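Local coordinates for protein beta2-microglobulin (Anolis carolinensis, PDB 7CPO) that serves as the light chain of a reptilian MHC class I molecule, pairing with a heavy chain that probably presents peptides to T cells, at residues Val7-Arg12 and Phe23-Glu28; Ile35-Leu40 and Arg64-Lys69; Glu77-Val82 and Pro90-Leu95. All coordinates share one frame; numbering follows the deposited sequence.

Interaction 1 (Val7-Arg12 and Phe23-Glu28)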
loop_
_atom_site.group_PDB
_atom_site.type_symbol
_atom_site.label_atom_id
_atom_site.label_comp_id
_atom_site.label_asym_id
_atom_site.label_seq_id
_atom_site.Cartn_x
_atom_site.Cartn_y
_atom_site.Cartn_z
ATOM N N VAL B 7 0.295 -12.317 -4.715
ATOM C CA VAL B 7 -1.128 -12.114 -4.951
ATOM C C VAL B 7 -1.925 -12.865 -3.891
ATOM O O VAL B 7 -1.481 -13.886 -3.365
ATOM C CB VAL B 7 -1.500 -12.564 -6.384
ATOM C CG1 VAL B 7 -3.020 -12.435 -6.668
ATOM C CG2 VAL B 7 -0.699 -11.764 -7.385
ATOM N N GLN B 8 -3.103 -12.337 -3.562
ATOM C CA GLN B 8 -3.970 -12.930 -2.556
ATOM C C GLN B 8 -5.414 -12.581 -2.889
ATOM O O GLN B 8 -5.712 -11.448 -3.271
ATOM C CB GLN B 8 -3.590 -12.432 -1.161
ATOM C CG GLN B 8 -4.445 -12.926 -0.031
ATOM C CD GLN B 8 -3.660 -13.019 1.264
ATOM O OE1 GLN B 8 -2.815 -13.901 1.422
ATOM N NE2 GLN B 8 -3.929 -12.102 2.196
ATOM N N VAL B 9 -6.301 -13.562 -2.762
ATOM C CA VAL B 9 -7.725 -13.392 -3.024
ATOM C C VAL B 9 -8.502 -13.717 -1.754
ATOM O O VAL B 9 -8.126 -14.613 -0.990
ATOM C CB VAL B 9 -8.193 -14.282 -4.195
ATOM C CG1 VAL B 9 -7.450 -13.905 -5.473
ATOM C CG2 VAL B 9 -8.011 -15.770 -3.859
ATOM N N TYR B 10 -9.590 -12.980 -1.521
ATOM C CA TYR B 10 -10.338 -13.145 -0.277
ATOM C C TYR B 10 -11.672 -12.414 -0.395
ATOM O O TYR B 10 -11.833 -11.522 -1.234
ATOM C CB TYR B 10 -9.550 -12.616 0.932
ATOM C CG TYR B 10 -8.960 -11.234 0.695
ATOM C CD1 TYR B 10 -9.576 -10.094 1.204
ATOM C CD2 TYR B 10 -7.799 -11.072 -0.061
ATOM C CE1 TYR B 10 -9.044 -8.825 0.969
ATOM C CE2 TYR B 10 -7.271 -9.817 -0.311
ATOM C CZ TYR B 10 -7.890 -8.697 0.212
ATOM O OH TYR B 10 -7.345 -7.459 -0.033
ATOM N N PHE B 11 -12.621 -12.817 0.456
ATOM C CA PHE B 11 -13.862 -12.113 0.728
ATOM C C PHE B 11 -13.697 -11.246 1.966
ATOM O O PHE B 11 -12.870 -11.527 2.835
ATOM C CB PHE B 11 -15.013 -13.086 0.993
ATOM C CG PHE B 11 -15.555 -13.769 -0.224
ATOM C CD1 PHE B 11 -15.747 -13.079 -1.401
ATOM C CD2 PHE B 11 -15.912 -15.107 -0.165
ATOM C CE1 PHE B 11 -16.264 -13.714 -2.509
ATOM C CE2 PHE B 11 -16.420 -15.748 -1.264
ATOM C CZ PHE B 11 -16.598 -15.055 -2.441
ATOM N N ARG B 12 -14.538 -10.210 2.069
ATOM C CA ARG B 12 -14.542 -9.400 3.287
ATOM C C ARG B 12 -15.037 -10.213 4.480
ATOM O O ARG B 12 -14.474 -10.122 5.582
ATOM C CB ARG B 12 -15.394 -8.140 3.093
ATOM C CG ARG B 12 -15.783 -7.429 4.396
ATOM C CD ARG B 12 -14.562 -6.823 5.088
ATOM N NE ARG B 12 -14.896 -6.083 6.306
ATOM C CZ ARG B 12 -15.010 -6.648 7.502
ATOM N NH1 ARG B 12 -14.835 -7.955 7.627
ATOM N NH2 ARG B 12 -15.305 -5.926 8.568
ATOM N N PHE B 23 -15.559 -9.413 -2.942
ATOM C CA PHE B 23 -14.464 -10.245 -3.405
ATOM C C PHE B 23 -13.292 -9.337 -3.741
ATOM O O PHE B 23 -13.464 -8.362 -4.474
ATOM C CB PHE B 23 -14.903 -11.037 -4.638
ATOM C CG PHE B 23 -13.836 -11.918 -5.217
ATOM C CD1 PHE B 23 -13.191 -12.863 -4.428
ATOM C CD2 PHE B 23 -13.501 -11.821 -6.557
ATOM C CE1 PHE B 23 -12.218 -13.684 -4.968
ATOM C CE2 PHE B 23 -12.525 -12.638 -7.105
ATOM C CZ PHE B 23 -11.885 -13.573 -6.308
ATOM N N HIS B 24 -12.109 -9.658 -3.218
ATOM C CA HIS B 24 -10.910 -8.856 -3.429
ATOM C C HIS B 24 -9.819 -9.674 -4.092
ATOM O O HIS B 24 -9.651 -10.858 -3.799
ATOM C CB HIS B 24 -10.328 -8.312 -2.117
ATOM C CG HIS B 24 -11.316 -7.602 -1.245
ATOM N ND1 HIS B 24 -12.248 -8.272 -0.477
ATOM C CD2 HIS B 24 -11.482 -6.281 -0.976
ATOM C CE1 HIS B 24 -12.959 -7.392 0.212
ATOM N NE2 HIS B 24 -12.516 -6.178 -0.072
ATOM N N CYS B 25 -9.046 -9.018 -4.952
ATOM C CA CYS B 25 -7.774 -9.544 -5.423
ATOM C C CYS B 25 -6.699 -8.480 -5.211
ATOM O O CYS B 25 -6.856 -7.329 -5.635
ATOM C CB CYS B 25 -7.857 -9.972 -6.889
ATOM S SG CYS B 25 -6.279 -10.622 -7.524
ATOM N N TYR B 26 -5.610 -8.863 -4.551
ATOM C CA TYR B 26 -4.599 -7.920 -4.090
ATOM C C TYR B 26 -3.221 -8.387 -4.530
ATOM O O TYR B 26 -2.849 -9.543 -4.305
ATOM C CB TYR B 26 -4.659 -7.768 -2.573
ATOM C CG TYR B 26 -3.626 -6.832 -2.013
ATOM C CD1 TYR B 26 -3.666 -5.471 -2.287
ATOM C CD2 TYR B 26 -2.602 -7.309 -1.206
ATOM C CE1 TYR B 26 -2.710 -4.612 -1.766
ATOM C CE2 TYR B 26 -1.648 -6.463 -0.691
ATOM C CZ TYR B 26 -1.704 -5.115 -0.976
ATOM O OH TYR B 26 -0.750 -4.268 -0.461
ATOM N N ALA B 27 -2.480 -7.495 -5.168
ATOM C CA ALA B 27 -1.151 -7.774 -5.676
ATOM C C ALA B 27 -0.182 -6.779 -5.068
ATOM O O ALA B 27 -0.504 -5.600 -4.917
ATOM C CB ALA B 27 -1.092 -7.676 -7.198
ATOM N N GLU B 28 1.007 -7.256 -4.725
ATOM C CA GLU B 28 2.003 -6.401 -4.113
ATOM C C GLU B 28 3.377 -6.943 -4.470
ATOM O O GLU B 28 3.509 -8.033 -5.029
ATOM C CB GLU B 28 1.791 -6.302 -2.593
ATOM C CG GLU B 28 2.127 -7.554 -1.786
ATOM C CD GLU B 28 2.222 -7.259 -0.293
ATOM O OE1 GLU B 28 1.753 -6.182 0.119
ATOM O OE2 GLU B 28 2.752 -8.090 0.474
#
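Four backbone hydrogen bonds join the strand Val-7–Phe-11 to its antiparallel neighbour Phe-23–Glu-28, two at the pair Gln-8/Tyr-26 and two at Tyr-10/His-24. The shortest, His-24 N to Tyr-10 O at 2.7 Å, runs nearly along the C=O axis. The same oxygen accepts a weak bond from His-24 ND1, which may help to fix the turn of the imidazole.

Aromatic contacts dominate the face that carries Tyr-10, His-24 and Tyr-26. Tyr-10 CG is wedged between the backbone N and the carbonyl carbon (chi1 48°), swinging the phenol across its neighbour so that His-24 CB makes a CH-pi contact over one ring face, 3.6 Å from the Tyr-10 centroid. The two ring planes are nearly parallel (7°) but slid apart. The hairpin is the first of the immunoglobulin C1-set sandwich, pairing strands A and B, and its polar tips reach the MHC class I antigen chain: Tyr-10 OH bonds Pro-237 O of that chain, and His-24 NE2 is held by its Ser-239 N. An alanine in place of Tyr-10 would probably weaken this interface, losing both the hydroxyl bond and the ring on which His-24 rests.

Apolar contacts line the other face. Val-7 CG1 lies 3.8 Å and Val-9 CG1 4.0 Å from Cys-25 SG, compact branches suited to flanking the disulfide to Cys-80. Phe-11 brings its ring edge, through CE1, to Phe-23 CB at 3.7 Å; the two rings meet at a slant.

Interaction 2 (Ile35-Leu40 and Arg64-Lys69)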
loop_
_atom_site.group_PDB
_atom_site.type_symbol
_atom_site.label_atom_id
_atom_site.label_comp_id
_atom_site.label_asym_id
_atom_site.label_seq_id
_atom_site.Cartn_x
_atom_site.Cartn_y
_atom_site.Cartn_z
ATOM N N ILE B 35 0.226 -3.661 -14.597
ATOM C CA ILE B 35 -0.298 -4.957 -14.194
ATOM C C ILE B 35 -1.784 -4.977 -14.519
ATOM O O ILE B 35 -2.475 -3.959 -14.409
ATOM C CB ILE B 35 -0.025 -5.231 -12.695
ATOM C CG1 ILE B 35 -0.138 -6.728 -12.371
ATOM C CG2 ILE B 35 -0.956 -4.402 -11.814
ATOM C CD1 ILE B 35 0.287 -7.094 -10.934
ATOM N N ASN B 36 -2.271 -6.137 -14.940
ATOM C CA ASN B 36 -3.683 -6.295 -15.238
ATOM C C ASN B 36 -4.258 -7.383 -14.346
ATOM O O ASN B 36 -3.734 -8.501 -14.298
ATOM C CB ASN B 36 -3.914 -6.606 -16.714
ATOM C CG ASN B 36 -5.386 -6.614 -17.060
ATOM O OD1 ASN B 36 -6.022 -5.559 -17.117
ATOM N ND2 ASN B 36 -5.945 -7.803 -17.280
ATOM N N ILE B 37 -5.335 -7.044 -13.641
ATOM C CA ILE B 37 -5.939 -7.887 -12.624
ATOM C C ILE B 37 -7.421 -7.968 -12.935
ATOM O O ILE B 37 -8.112 -6.945 -12.929
ATOM C CB ILE B 37 -5.712 -7.325 -11.215
ATOM C CG1 ILE B 37 -4.219 -7.328 -10.898
ATOM C CG2 ILE B 37 -6.495 -8.127 -10.203
ATOM C CD1 ILE B 37 -3.789 -6.246 -9.965
ATOM N N THR B 38 -7.906 -9.177 -13.212
ATOM C CA THR B 38 -9.283 -9.399 -13.635
ATOM C C THR B 38 -9.958 -10.349 -12.659
ATOM O O THR B 38 -9.471 -11.463 -12.437
ATOM C CB THR B 38 -9.340 -9.966 -15.055
ATOM O OG1 THR B 38 -8.742 -9.040 -15.966
ATOM C CG2 THR B 38 -10.780 -10.200 -15.468
ATOM N N LEU B 39 -11.068 -9.900 -12.073
ATOM C CA LEU B 39 -11.888 -10.740 -11.210
ATOM C C LEU B 39 -12.745 -11.659 -12.058
ATOM O O LEU B 39 -13.447 -11.198 -12.964
ATOM C CB LEU B 39 -12.796 -9.891 -10.327
ATOM C CG LEU B 39 -12.187 -9.235 -9.103
ATOM C CD1 LEU B 39 -10.751 -8.794 -9.393
ATOM C CD2 LEU B 39 -13.078 -8.079 -8.691
ATOM N N LEU B 40 -12.713 -12.952 -11.750
ATOM C CA LEU B 40 -13.460 -13.952 -12.500
ATOM C C LEU B 40 -14.469 -14.641 -11.599
ATOM O O LEU B 40 -14.162 -14.988 -10.453
ATOM C CB LEU B 40 -12.538 -14.997 -13.117
ATOM C CG LEU B 40 -11.451 -14.453 -14.035
ATOM C CD1 LEU B 40 -10.449 -15.550 -14.363
ATOM C CD2 LEU B 40 -12.076 -13.877 -15.295
ATOM N N ARG B 64 -1.705 -2.918 -5.562
ATOM C CA ARG B 64 -2.944 -2.667 -6.290
ATOM C C ARG B 64 -4.033 -3.586 -5.759
ATOM O O ARG B 64 -3.831 -4.803 -5.658
ATOM C CB ARG B 64 -2.754 -2.887 -7.794
ATOM C CG ARG B 64 -4.034 -2.736 -8.619
ATOM C CD ARG B 64 -4.347 -1.273 -8.883
ATOM N NE ARG B 64 -3.455 -0.712 -9.891
ATOM C CZ ARG B 64 -3.469 0.557 -10.275
ATOM N NH1 ARG B 64 -4.333 1.404 -9.733
ATOM N NH2 ARG B 64 -2.626 0.976 -11.209
ATOM N N LEU B 65 -5.185 -3.007 -5.445
ATOM C CA LEU B 65 -6.337 -3.740 -4.947
ATOM C C LEU B 65 -7.470 -3.641 -5.959
ATOM O O LEU B 65 -7.712 -2.575 -6.532
ATOM C CB LEU B 65 -6.790 -3.199 -3.591
ATOM C CG LEU B 65 -8.043 -3.870 -3.027
ATOM C CD1 LEU B 65 -7.775 -5.327 -2.589
ATOM C CD2 LEU B 65 -8.575 -3.036 -1.888
ATOM N N VAL B 66 -8.147 -4.767 -6.188
ATOM C CA VAL B 66 -9.220 -4.889 -7.168
ATOM C C VAL B 66 -10.353 -5.644 -6.502
ATOM O O VAL B 66 -10.125 -6.691 -5.887
ATOM C CB VAL B 66 -8.751 -5.627 -8.436
ATOM C CG1 VAL B 66 -9.866 -5.674 -9.463
ATOM C CG2 VAL B 66 -7.508 -4.940 -9.030
ATOM N N TYR B 67 -11.568 -5.116 -6.595
ATOM C CA TYR B 67 -12.646 -5.741 -5.846
ATOM C C TYR B 67 -13.991 -5.456 -6.501
ATOM O O TYR B 67 -14.120 -4.589 -7.371
ATOM C CB TYR B 67 -12.636 -5.290 -4.379
ATOM C CG TYR B 67 -12.818 -3.805 -4.188
ATOM C CD1 TYR B 67 -14.075 -3.261 -3.959
ATOM C CD2 TYR B 67 -11.734 -2.943 -4.231
ATOM C CE1 TYR B 67 -14.251 -1.891 -3.794
ATOM C CE2 TYR B 67 -11.897 -1.567 -4.060
ATOM C CZ TYR B 67 -13.156 -1.050 -3.841
ATOM O OH TYR B 67 -13.314 0.311 -3.673
ATOM N N ALA B 68 -14.998 -6.218 -6.065
ATOM C CA ALA B 68 -16.347 -6.140 -6.606
ATOM C C ALA B 68 -17.310 -6.757 -5.611
ATOM O O ALA B 68 -16.973 -7.730 -4.937
ATOM C CB ALA B 68 -16.469 -6.852 -7.955
ATOM N N LYS B 69 -18.490 -6.161 -5.501
ATOM C CA LYS B 69 -19.540 -6.741 -4.684
ATOM C C LYS B 69 -20.089 -7.981 -5.381
ATOM O O LYS B 69 -20.079 -8.088 -6.611
ATOM C CB LYS B 69 -20.653 -5.723 -4.427
ATOM C CG LYS B 69 -20.323 -4.679 -3.348
ATOM C CD LYS B 69 -21.585 -3.980 -2.815
ATOM C CE LYS B 69 -22.331 -3.207 -3.917
ATOM N NZ LYS B 69 -22.221 -1.713 -3.787
#
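Strands Asn-36 to Leu-40 and Arg-64 to Lys-69 run in nearly the same direction, their axes 22° apart and 7.6 Å from each other at closest approach, and no hydrogen bond passes between them. The contact rests almost wholly on apolar side chains, one of which also reaches backbone.

Val-66 lies at its middle and divides its two methyls between two partners. With CG1 anti to the backbone N (chi1 -177°), that branch meets Leu-39 CD1 at 3.2 Å, a very tight approach, where the two side chains pass one another head to tail. The other branch, CG2, faces Ile-37 CG2 at 3.5 Å, and these side chains meet at a slant. A beta-branched residue suits this place because both arms are short and set close to the backbone.

The arrangement is the face-to-face packing of a beta sandwich: in immunoglobulin terms, strand C of one sheet lies over strand E of the other, nearly aligned with it. The disulfide runs beside it, for Ile-37 also touches Cys-25 and Cys-80.

Leu-39 reaches further along the opposite strand with its second methyl. CD2 lies 3.5 Å from Tyr-67 C and 3.7 Å from Ala-68 CB, and the small alanine lets the leucine settle against the backbone. At the other end, Ile-37 CD1 rests on Arg-64 CG at 3.8 Å. The arginine thus lends its aliphatic stem to the core, while its chain, bent at chi2 and chi3, carries the guanidinium to Ser-52 O through NH1.

Interaction 3 (Glu77-Val82 and Pro90-Leu95)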
loop_
_atom_site.group_PDB
_atom_site.type_symbol
_atom_site.label_atom_id
_atom_site.label_comp_id
_atom_site.label_asym_id
_atom_site.label_seq_id
_atom_site.Cartn_x
_atom_site.Cartn_y
_atom_site.Cartn_z
ATOM N N GLU B 77 -17.827 -20.259 -8.520
ATOM C CA GLU B 77 -16.403 -20.178 -8.195
ATOM C C GLU B 77 -15.825 -18.798 -8.500
ATOM O O GLU B 77 -16.120 -18.206 -9.543
ATOM C CB GLU B 77 -15.607 -21.232 -8.973
ATOM C CG GLU B 77 -15.481 -22.576 -8.263
ATOM C CD GLU B 77 -15.494 -23.746 -9.225
ATOM O OE1 GLU B 77 -15.963 -24.838 -8.827
ATOM O OE2 GLU B 77 -15.033 -23.566 -10.378
ATOM N N PHE B 78 -14.960 -18.310 -7.611
ATOM C CA PHE B 78 -14.351 -16.992 -7.728
ATOM C C PHE B 78 -12.839 -17.104 -7.856
ATOM O O PHE B 78 -12.198 -17.882 -7.138
ATOM C CB PHE B 78 -14.701 -16.136 -6.522
ATOM C CG PHE B 78 -16.170 -15.933 -6.346
ATOM C CD1 PHE B 78 -16.831 -14.948 -7.054
ATOM C CD2 PHE B 78 -16.896 -16.748 -5.489
ATOM C CE1 PHE B 78 -18.180 -14.763 -6.901
ATOM C CE2 PHE B 78 -18.247 -16.563 -5.323
ATOM C CZ PHE B 78 -18.893 -15.568 -6.032
ATOM N N ALA B 79 -12.270 -16.305 -8.755
ATOM C CA ALA B 79 -10.840 -16.360 -9.003
ATOM C C ALA B 79 -10.355 -15.019 -9.543
ATOM O O ALA B 79 -11.138 -14.095 -9.796
ATOM C CB ALA B 79 -10.487 -17.508 -9.958
ATOM N N CYS B 80 -9.038 -14.926 -9.712
ATOM C CA CYS B 80 -8.400 -13.682 -10.092
ATOM C C CYS B 80 -7.312 -13.992 -11.109
ATOM O O CYS B 80 -6.471 -14.860 -10.878
ATOM C CB CYS B 80 -7.820 -12.967 -8.857
ATOM S SG CYS B 80 -6.733 -11.586 -9.271
ATOM N N LYS B 81 -7.335 -13.292 -12.233
ATOM C CA LYS B 81 -6.354 -13.472 -13.290
ATOM C C LYS B 81 -5.396 -12.287 -13.273
ATOM O O LYS B 81 -5.810 -11.144 -13.503
ATOM C CB LYS B 81 -7.050 -13.599 -14.643
ATOM C CG LYS B 81 -6.138 -13.852 -15.829
ATOM C CD LYS B 81 -6.954 -13.781 -17.118
ATOM C CE LYS B 81 -6.091 -13.474 -18.333
ATOM N NZ LYS B 81 -6.913 -13.395 -19.586
ATOM N N VAL B 82 -4.120 -12.563 -13.009
ATOM C CA VAL B 82 -3.070 -11.550 -12.929
ATOM C C VAL B 82 -2.137 -11.718 -14.123
ATOM O O VAL B 82 -1.588 -12.805 -14.340
ATOM C CB VAL B 82 -2.279 -11.667 -11.614
ATOM C CG1 VAL B 82 -1.118 -10.665 -11.595
ATOM C CG2 VAL B 82 -3.200 -11.492 -10.410
ATOM N N PRO B 90 -0.585 -15.861 -18.150
ATOM C CA PRO B 90 -1.440 -15.333 -17.077
ATOM C C PRO B 90 -1.631 -16.354 -15.962
ATOM O O PRO B 90 -1.785 -17.548 -16.208
ATOM C CB PRO B 90 -2.751 -15.000 -17.801
ATOM C CG PRO B 90 -2.331 -14.729 -19.219
ATOM C CD PRO B 90 -1.170 -15.657 -19.488
ATOM N N MET B 91 -1.622 -15.871 -14.724
ATOM C CA MET B 91 -1.727 -16.725 -13.549
ATOM C C MET B 91 -3.073 -16.528 -12.867
ATOM O O MET B 91 -3.447 -15.396 -12.543
ATOM C CB MET B 91 -0.606 -16.427 -12.563
ATOM C CG MET B 91 -0.274 -17.589 -11.683
ATOM S SD MET B 91 1.501 -17.792 -11.497
ATOM C CE MET B 91 2.027 -18.438 -13.080
ATOM N N ILE B 92 -3.790 -17.627 -12.638
ATOM C CA ILE B 92 -5.108 -17.588 -12.021
ATOM C C ILE B 92 -4.960 -18.003 -10.570
ATOM O O ILE B 92 -4.296 -19.001 -10.267
ATOM C CB ILE B 92 -6.108 -18.493 -12.765
ATOM C CG1 ILE B 92 -6.784 -17.715 -13.896
ATOM C CG2 ILE B 92 -7.184 -18.996 -11.810
ATOM C CD1 ILE B 92 -5.868 -17.448 -15.086
ATOM N N TYR B 93 -5.556 -17.220 -9.675
ATOM C CA TYR B 93 -5.565 -17.474 -8.240
ATOM C C TYR B 93 -7.005 -17.761 -7.860
ATOM O O TYR B 93 -7.854 -16.864 -7.932
ATOM C CB TYR B 93 -5.025 -16.279 -7.458
ATOM C CG TYR B 93 -3.576 -16.011 -7.738
ATOM C CD1 TYR B 93 -2.597 -16.418 -6.842
ATOM C CD2 TYR B 93 -3.180 -15.370 -8.909
ATOM C CE1 TYR B 93 -1.254 -16.185 -7.095
ATOM C CE2 TYR B 93 -1.835 -15.136 -9.180
ATOM C CZ TYR B 93 -0.877 -15.548 -8.266
ATOM O OH TYR B 93 0.458 -15.323 -8.519
ATOM N N LYS B 94 -7.278 -19.011 -7.478
ATOM C CA LYS B 94 -8.617 -19.439 -7.111
ATOM C C LYS B 94 -8.843 -19.184 -5.629
ATOM O O LYS B 94 -7.937 -19.321 -4.805
ATOM C CB LYS B 94 -8.834 -20.932 -7.423
ATOM C CG LYS B 94 -8.329 -21.434 -8.800
ATOM C CD LYS B 94 -9.441 -22.057 -9.666
ATOM C CE LYS B 94 -8.974 -22.345 -11.114
ATOM N NZ LYS B 94 -9.702 -21.514 -12.155
ATOM N N LEU B 95 -10.068 -18.816 -5.290
ATOM C CA LEU B 95 -10.444 -18.603 -3.903
ATOM C C LEU B 95 -11.136 -19.857 -3.390
ATOM O O LEU B 95 -12.068 -20.357 -4.028
ATOM C CB LEU B 95 -11.372 -17.395 -3.787
ATOM C CG LEU B 95 -12.175 -17.261 -2.500
ATOM C CD1 LEU B 95 -11.283 -16.721 -1.406
ATOM C CD2 LEU B 95 -13.348 -16.339 -2.732
#
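Tyr-93 meets Val-82 at a slant, its CE2 4.1 Å from the valine CG2. The tyrosine CG is anti to its carbonyl carbon (chi1 -65°), which lays the ring along the hairpin and brings Cys-80 O to its edge, in the ring plane. Cys-80, Val-82 and Tyr-93 share the face turned to the opposing sheet, where Tyr-93 also meets Val-7; apolar bulk suits that side. On the same inward side, Leu-95 CD2 meets Phe-78 CB at 4.0 Å, and both residues pack on Phe-11.

The reverse face is built differently. Lys-81 is extended from CB outward, with CG anti to the backbone N, and runs alongside Pro-90, their ends on the same side; its CE touches Pro-90 CB at 3.7 Å. Ile-92 slants over the stem of the same lysine, setting CD1 3.7 Å from Lys-81 CG, while its other branch, CG2, lies 4.1 Å from Ala-79 CB. A long aliphatic stem ending in a charge suits this more exposed face, packing along its length while carrying its amine outward.

Five backbone hydrogen bonds fix the pairing that sets these side chains opposite one another. Val-82 N to Met-91 O, 2.9 Å, is almost straight at 178°, whereas the bond from Cys-80 N to Tyr-93 O is bent (136°), its donor above the carbonyl plane. Leu-95 N adds a bond to Phe-78 O. Antiparallel strands so joined, with an inward cysteine on the first linked to Cys-25 of the opposite sheet, are characteristic of the F-G hairpin of an immunoglobulin C1-set domain.

Interactions 1 and 3 are antiparallel hairpins on opposite sheets of the sandwich, each knit by backbone hydrogen bonds, whereas interaction 2 bridges the sheets by apolar packing, with no hydrogen bond between its segments. The disulfide Cys-25 to Cys-80 ties the two hairpins covalently, with Ile-37 of interaction 2 packed against it. Strand 21-30 also bonds 62-70 (Cys-25 N to Val-66 O), and 36-41 bonds 78-83 (Leu-40 N to Ala-79 O), so interaction 2 shares a sheet with each hairpin. Interactions 1 and 2 are buried; interaction 3 is partly exposed. The outward face of interaction 1 is aromatic and polar and meets the heavy chain, while that of interaction 3 carries lysines and touches no other chain.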